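Local structure of exopolygalacturonase (Yersinia enterocolitica, 2UVF) at residues T470-G475 against I508-A513; Y233-I238 against Q416-M421. The protein probably hydrolyses polygalacturonate, the backbone of pectin, in the periplasm, acting as an exo-enzyme of glycoside hydrolase family 28 on the chain ends. All coordinates share one frame; numbering follows the deposited sequence.

Contact 1 of 2, residues T470-G475 against I508-A513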
loop_
_atom_site.group_PDB
_atom_site.type_symbol
_atom_site.label_atom_id
_atom_site.label_comp_id
_atom_site.label_asym_id
_atom_site.label_seq_id
_atom_site.Cartn_x
_atom_site.Cartn_y
_atom_site.Cartn_z
ATOM N N THR A 470 -10.250 14.655 -10.520
ATOM C CA THR A 470 -10.796 15.709 -11.403
ATOM C C THR A 470 -12.305 15.804 -11.178
ATOM O O THR A 470 -12.906 14.910 -10.575
ATOM C CB THR A 470 -10.456 15.535 -12.933
ATOM O OG1 THR A 470 -11.156 14.412 -13.489
ATOM C CG2 THR A 470 -8.948 15.368 -13.174
ATOM N N SER A 471 -12.906 16.896 -11.647
ATOM C CA SER A 471 -14.346 17.118 -11.534
ATOM C C SER A 471 -15.193 16.083 -12.291
ATOM O O SER A 471 -16.299 15.744 -11.850
ATOM C CB SER A 471 -14.700 18.538 -11.999
ATOM O OG SER A 471 -16.087 18.802 -11.871
ATOM N N THR A 472 -14.673 15.581 -13.415
ATOM C CA THR A 472 -15.370 14.540 -14.194
ATOM C C THR A 472 -15.413 13.161 -13.516
ATOM O O THR A 472 -16.358 12.397 -13.738
ATOM C CB THR A 472 -14.831 14.390 -15.647
ATOM O OG1 THR A 472 -13.409 14.188 -15.640
ATOM C CG2 THR A 472 -15.171 15.622 -16.482
ATOM N N ILE A 473 -14.412 12.849 -12.693
ATOM C CA ILE A 473 -14.377 11.566 -11.964
ATOM C C ILE A 473 -15.449 11.485 -10.864
ATOM O O ILE A 473 -15.995 10.408 -10.579
ATOM C CB ILE A 473 -12.958 11.248 -11.416
ATOM C CG1 ILE A 473 -12.026 10.902 -12.578
ATOM C CG2 ILE A 473 -13.005 10.074 -10.436
ATOM C CD1 ILE A 473 -10.567 11.111 -12.311
ATOM N N GLY A 474 -15.757 12.625 -10.259
ATOM C CA GLY A 474 -16.763 12.680 -9.208
ATOM C C GLY A 474 -16.281 12.007 -7.943
ATOM O O GLY A 474 -15.097 11.663 -7.824
ATOM N N GLY A 475 -17.205 11.808 -7.006
ATOM C CA GLY A 475 -16.868 11.246 -5.702
ATOM C C GLY A 475 -15.880 12.129 -4.955
ATOM O O GLY A 475 -16.102 13.334 -4.791
ATOM N N ILE A 508 -13.622 12.040 -22.386
ATOM C CA ILE A 508 -13.889 11.148 -21.248
ATOM C C ILE A 508 -14.219 9.717 -21.733
ATOM O O ILE A 508 -15.124 9.528 -22.560
ATOM C CB ILE A 508 -15.054 11.694 -20.345
ATOM C CG1 ILE A 508 -14.932 13.207 -20.065
ATOM C CG2 ILE A 508 -15.141 10.920 -19.050
ATOM C CD1 ILE A 508 -13.736 13.639 -19.199
ATOM N N ASP A 509 -13.491 8.724 -21.208
ATOM C CA ASP A 509 -13.622 7.311 -21.628
ATOM C C ASP A 509 -14.787 6.561 -20.942
ATOM O O ASP A 509 -15.120 5.429 -21.308
ATOM C CB ASP A 509 -12.303 6.551 -21.382
ATOM C CG ASP A 509 -11.071 7.455 -21.429
ATOM O OD1 ASP A 509 -10.994 8.334 -22.320
ATOM O OD2 ASP A 509 -10.171 7.272 -20.575
ATOM N N TYR A 510 -15.380 7.210 -19.942
ATOM C CA TYR A 510 -16.473 6.684 -19.117
ATOM C C TYR A 510 -17.515 7.806 -19.091
ATOM O O TYR A 510 -17.185 8.933 -19.452
ATOM C CB TYR A 510 -15.953 6.401 -17.693
ATOM C CG TYR A 510 -15.066 7.519 -17.152
ATOM C CD1 TYR A 510 -15.622 8.662 -16.567
ATOM C CD2 TYR A 510 -13.673 7.448 -17.258
ATOM C CE1 TYR A 510 -14.815 9.701 -16.094
ATOM C CE2 TYR A 510 -12.859 8.481 -16.785
ATOM C CZ TYR A 510 -13.438 9.601 -16.209
ATOM O OH TYR A 510 -12.642 10.623 -15.747
ATOM N N PRO A 511 -18.776 7.523 -18.696
ATOM C CA PRO A 511 -19.688 8.663 -18.488
ATOM C C PRO A 511 -19.185 9.643 -17.408
ATOM O O PRO A 511 -18.900 9.217 -16.283
ATOM C CB PRO A 511 -21.001 7.995 -18.047
ATOM C CG PRO A 511 -20.916 6.609 -18.576
ATOM C CD PRO A 511 -19.462 6.234 -18.480
ATOM N N PRO A 512 -19.048 10.943 -17.762
ATOM C CA PRO A 512 -18.671 12.019 -16.833
ATOM C C PRO A 512 -19.522 12.046 -15.562
ATOM O O PRO A 512 -20.625 11.493 -15.543
ATOM C CB PRO A 512 -18.929 13.286 -17.653
ATOM C CG PRO A 512 -18.732 12.863 -19.056
ATOM C CD PRO A 512 -19.233 11.455 -19.135
ATOM N N ALA A 513 -19.015 12.685 -14.509
ATOM C CA ALA A 513 -19.770 12.811 -13.262
ATOM C C ALA A 513 -20.657 14.058 -13.236
ATOM O O ALA A 513 -20.206 15.161 -13.574
ATOM C CB ALA A 513 -18.842 12.787 -12.052
#

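Contact 2 of 2, residues Y233-I238 against Q416-M421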
loop_
_atom_site.group_PDB
_atom_site.type_symbol
_atom_site.label_atom_id
_atom_site.label_comp_id
_atom_site.label_asym_id
_atom_site.label_seq_id
_atom_site.Cartn_x
_atom_site.Cartn_y
_atom_site.Cartn_z
ATOM N N TYR A 233 -13.182 -1.968 -14.133
ATOM C CA TYR A 233 -14.513 -1.566 -13.687
ATOM C C TYR A 233 -15.578 -2.205 -14.588
ATOM O O TYR A 233 -15.244 -2.690 -15.676
ATOM C CB TYR A 233 -14.632 -0.040 -13.624
ATOM C CG TYR A 233 -13.579 0.594 -12.732
ATOM C CD1 TYR A 233 -13.411 0.180 -11.407
ATOM C CD2 TYR A 233 -12.740 1.586 -13.221
ATOM C CE1 TYR A 233 -12.445 0.746 -10.600
ATOM C CE2 TYR A 233 -11.765 2.148 -12.426
ATOM C CZ TYR A 233 -11.615 1.722 -11.113
ATOM O OH TYR A 233 -10.632 2.294 -10.323
ATOM N N PRO A 234 -16.845 -2.271 -14.117
ATOM C CA PRO A 234 -17.907 -2.822 -14.988
ATOM C C PRO A 234 -17.996 -2.091 -16.335
ATOM O O PRO A 234 -18.340 -2.703 -17.346
ATOM C CB PRO A 234 -19.195 -2.634 -14.162
ATOM C CG PRO A 234 -18.839 -1.667 -13.050
ATOM C CD PRO A 234 -17.365 -1.890 -12.786
ATOM N N TYR A 235 -17.641 -0.805 -16.329
ATOM C CA TYR A 235 -17.712 0.093 -17.480
ATOM C C TYR A 235 -16.371 0.265 -18.189
ATOM O O TYR A 235 -16.207 1.199 -18.997
ATOM C CB TYR A 235 -18.209 1.474 -17.025
ATOM C CG TYR A 235 -17.616 1.948 -15.705
ATOM C CD1 TYR A 235 -16.471 2.770 -15.669
ATOM C CD2 TYR A 235 -18.206 1.582 -14.488
ATOM C CE1 TYR A 235 -15.925 3.209 -14.446
ATOM C CE2 TYR A 235 -17.671 2.016 -13.252
ATOM C CZ TYR A 235 -16.538 2.832 -13.245
ATOM O OH TYR A 235 -16.022 3.235 -12.035
ATOM N N SER A 236 -15.412 -0.604 -17.862
ATOM C CA SER A 236 -14.086 -0.556 -18.495
ATOM C C SER A 236 -14.135 -1.377 -19.773
ATOM O O SER A 236 -14.473 -2.560 -19.739
ATOM C CB SER A 236 -12.985 -1.060 -17.544
ATOM O OG SER A 236 -12.667 -0.077 -16.565
ATOM N N THR A 237 -13.788 -0.749 -20.893
ATOM C CA THR A 237 -14.035 -1.361 -22.201
ATOM C C THR A 237 -12.911 -2.241 -22.751
ATOM O O THR A 237 -13.148 -3.093 -23.600
ATOM C CB THR A 237 -14.586 -0.332 -23.245
ATOM O OG1 THR A 237 -13.745 0.820 -23.314
ATOM C CG2 THR A 237 -15.984 0.123 -22.841
ATOM N N ILE A 238 -11.701 -2.069 -22.224
ATOM C CA ILE A 238 -10.543 -2.845 -22.658
ATOM C C ILE A 238 -10.188 -3.928 -21.621
ATOM O O ILE A 238 -9.955 -3.640 -20.436
ATOM C CB ILE A 238 -9.341 -1.901 -23.012
ATOM C CG1 ILE A 238 -9.772 -0.877 -24.078
ATOM C CG2 ILE A 238 -8.098 -2.702 -23.436
ATOM C CD1 ILE A 238 -8.864 0.336 -24.214
ATOM N N GLN A 416 -20.747 4.334 -8.653
ATOM C CA GLN A 416 -21.532 3.762 -7.535
ATOM C C GLN A 416 -22.178 2.374 -7.789
ATOM O O GLN A 416 -22.783 1.797 -6.878
ATOM C CB GLN A 416 -22.550 4.785 -6.971
ATOM C CG GLN A 416 -23.577 5.325 -7.974
ATOM C CD GLN A 416 -23.036 6.436 -8.879
ATOM O OE1 GLN A 416 -21.854 6.453 -9.227
ATOM N NE2 GLN A 416 -23.912 7.363 -9.270
ATOM N N GLU A 417 -22.037 1.838 -9.006
ATOM C CA GLU A 417 -22.304 0.399 -9.271
ATOM C C GLU A 417 -21.462 -0.505 -8.346
ATOM O O GLU A 417 -21.621 -1.736 -8.324
ATOM C CB GLU A 417 -22.012 0.048 -10.746
ATOM C CG GLU A 417 -23.040 0.593 -11.760
ATOM C CD GLU A 417 -22.621 0.403 -13.230
ATOM O OE1 GLU A 417 -23.128 1.165 -14.090
ATOM O OE2 GLU A 417 -21.802 -0.502 -13.527
ATOM N N GLN A 418 -20.570 0.136 -7.585
ATOM C CA GLN A 418 -19.557 -0.528 -6.758
ATOM C C GLN A 418 -19.462 0.156 -5.384
ATOM O O GLN A 418 -19.789 1.335 -5.233
ATOM C CB GLN A 418 -18.181 -0.498 -7.462
ATOM C CG GLN A 418 -18.216 -0.091 -8.963
ATOM C CD GLN A 418 -16.864 0.364 -9.495
ATOM O OE1 GLN A 418 -15.913 -0.429 -9.546
ATOM N NE2 GLN A 418 -16.774 1.632 -9.907
ATOM N N GLU A 419 -19.030 -0.621 -4.395
ATOM C CA GLU A 419 -18.751 -0.163 -3.029
ATOM C C GLU A 419 -17.826 1.043 -2.959
ATOM O O GLU A 419 -16.933 1.190 -3.786
ATOM C CB GLU A 419 -17.975 -1.254 -2.330
ATOM C CG GLU A 419 -18.726 -2.242 -1.501
ATOM C CD GLU A 419 -17.772 -3.311 -1.030
ATOM O OE1 GLU A 419 -18.194 -4.190 -0.261
ATOM O OE2 GLU A 419 -16.583 -3.266 -1.452
ATOM N N PRO A 420 -17.989 1.891 -1.929
ATOM C CA PRO A 420 -16.908 2.842 -1.741
ATOM C C PRO A 420 -15.640 2.112 -1.234
ATOM O O PRO A 420 -15.747 1.018 -0.651
ATOM C CB PRO A 420 -17.476 3.807 -0.703
ATOM C CG PRO A 420 -18.454 3.016 0.053
ATOM C CD PRO A 420 -19.057 2.060 -0.925
ATOM N N MET A 421 -14.462 2.682 -1.533
ATOM C CA MET A 421 -13.203 2.265 -0.909
ATOM C C MET A 421 -13.246 2.762 0.552
ATOM O O MET A 421 -12.987 3.940 0.818
ATOM C CB MET A 421 -12.019 2.841 -1.714
ATOM C CG MET A 421 -10.596 2.524 -1.225
ATOM S SD MET A 421 -10.163 0.789 -1.077
ATOM C CE MET A 421 -10.172 0.597 0.718
#

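Contact 1 of 2, residues T470-G475 against I508-A513
In the parallel beta-helix of family 28 glycoside hydrolases, the turn 470-475 joins strand 463-470 to strand 476-490 and packs against the longer loop that contains 508-513. Packing is tight where the methyl of Ala-513 meets the buried backbone of the turn: its CB lies 3.5 Å from Gly-474 CA and 3.0 Å from Thr-472 O. Glycine suits this place, because a positive phi of 70° is easily adopted there and no side chain competes with the methyl. Thr-472 O also accepts a weak, bent hydrogen bond from Ala-513 N (2.8 Å). Ile-508 reaches tip to tip with Thr-472, its CD1 meeting the branch point and touching both OG1 (3.6 Å) and CG2 of the threonine. That hydroxyl is hydrogen-bonded to Thr-470 OG1, two residues earlier. Only Pro-512, exposed to solvent, marks a looser side, where it merely skirts the turn. Tyrosine suits position 510 because its side chain is long enough to bring a terminal oxygen to the turn: with CG between the backbone N and carbonyl carbon (chi1 44°), Tyr-510 carries its ring across Thr-472 at nearly a right angle, until its OH rests 3.2 Å from Ile-473 CG1.

Contact 2 of 2, residues Y233-I238 against Q416-M421
Glu-417, at the end of a 3-10 segment that starts earlier in the chain, sends an extended side chain toward the loop 233-238. Its carboxylate slides past Pro-234 in the opposite direction, with OE2 3.2 Å from CG of that proline; the same oxygen lies near the plane of the Tyr-235 ring, but farther off. This is the solvent side, where a charged end is readily tolerated and the proline, at the second position of a type I turn from Tyr-233 to Ser-236, supplies both a suitable phi and an apolar surface. Gln-418 comes next and carries most of the contact. Its amide lies against both tyrosines, which pack on each other, and stands almost perpendicular to the Tyr-235 ring (88°), with NE2 at the ring edge. Glutamine suits the place, being long enough to reach the tyrosines with an amide NE2 that serves both Ala-415 O and, through a weak, strongly bent hydrogen bond (2.8 Å), Tyr-235 OH, a hydroxyl bonded to Thr-411 N as well. OE1 approaches Tyr-233 CD1 obliquely at 3.2 Å. Beyond Gln-418 the chain turns off: Glu-419 OE1 bonds His-363 NE2, and Met-421 begins strand 421-427. The glutamine probably helps to position Tyr-233, whose OH bonds ND1 of the sugar-binding His-443, about 4 Å from bound galacturonic acid at the border of the substrate site of this beta-helix.

The centres of the two contacts are about 12 Å apart, and both segments of contact 2 precede those of contact 1 in the sequence. They touch where Tyr-510 CB packs 4.2 Å from Tyr-235 CD1. The loop between strands 405-408 and 421-427 serves both, since Thr-411 bonds Tyr-235 and touches Tyr-510, while Gly-412 and Glu-413 make backbone bonds to Ile-473 and Pro-511. Strands 405-408, 438-441, 463-470 and 493-500 pair in parallel, one after another, so the loops after 405-408, 463-470 and 493-500 gather on the beta-helix. The loop after strand 228-230 joins them from an earlier part of the chain, near the bound sugar, probably helping to shape the substrate site.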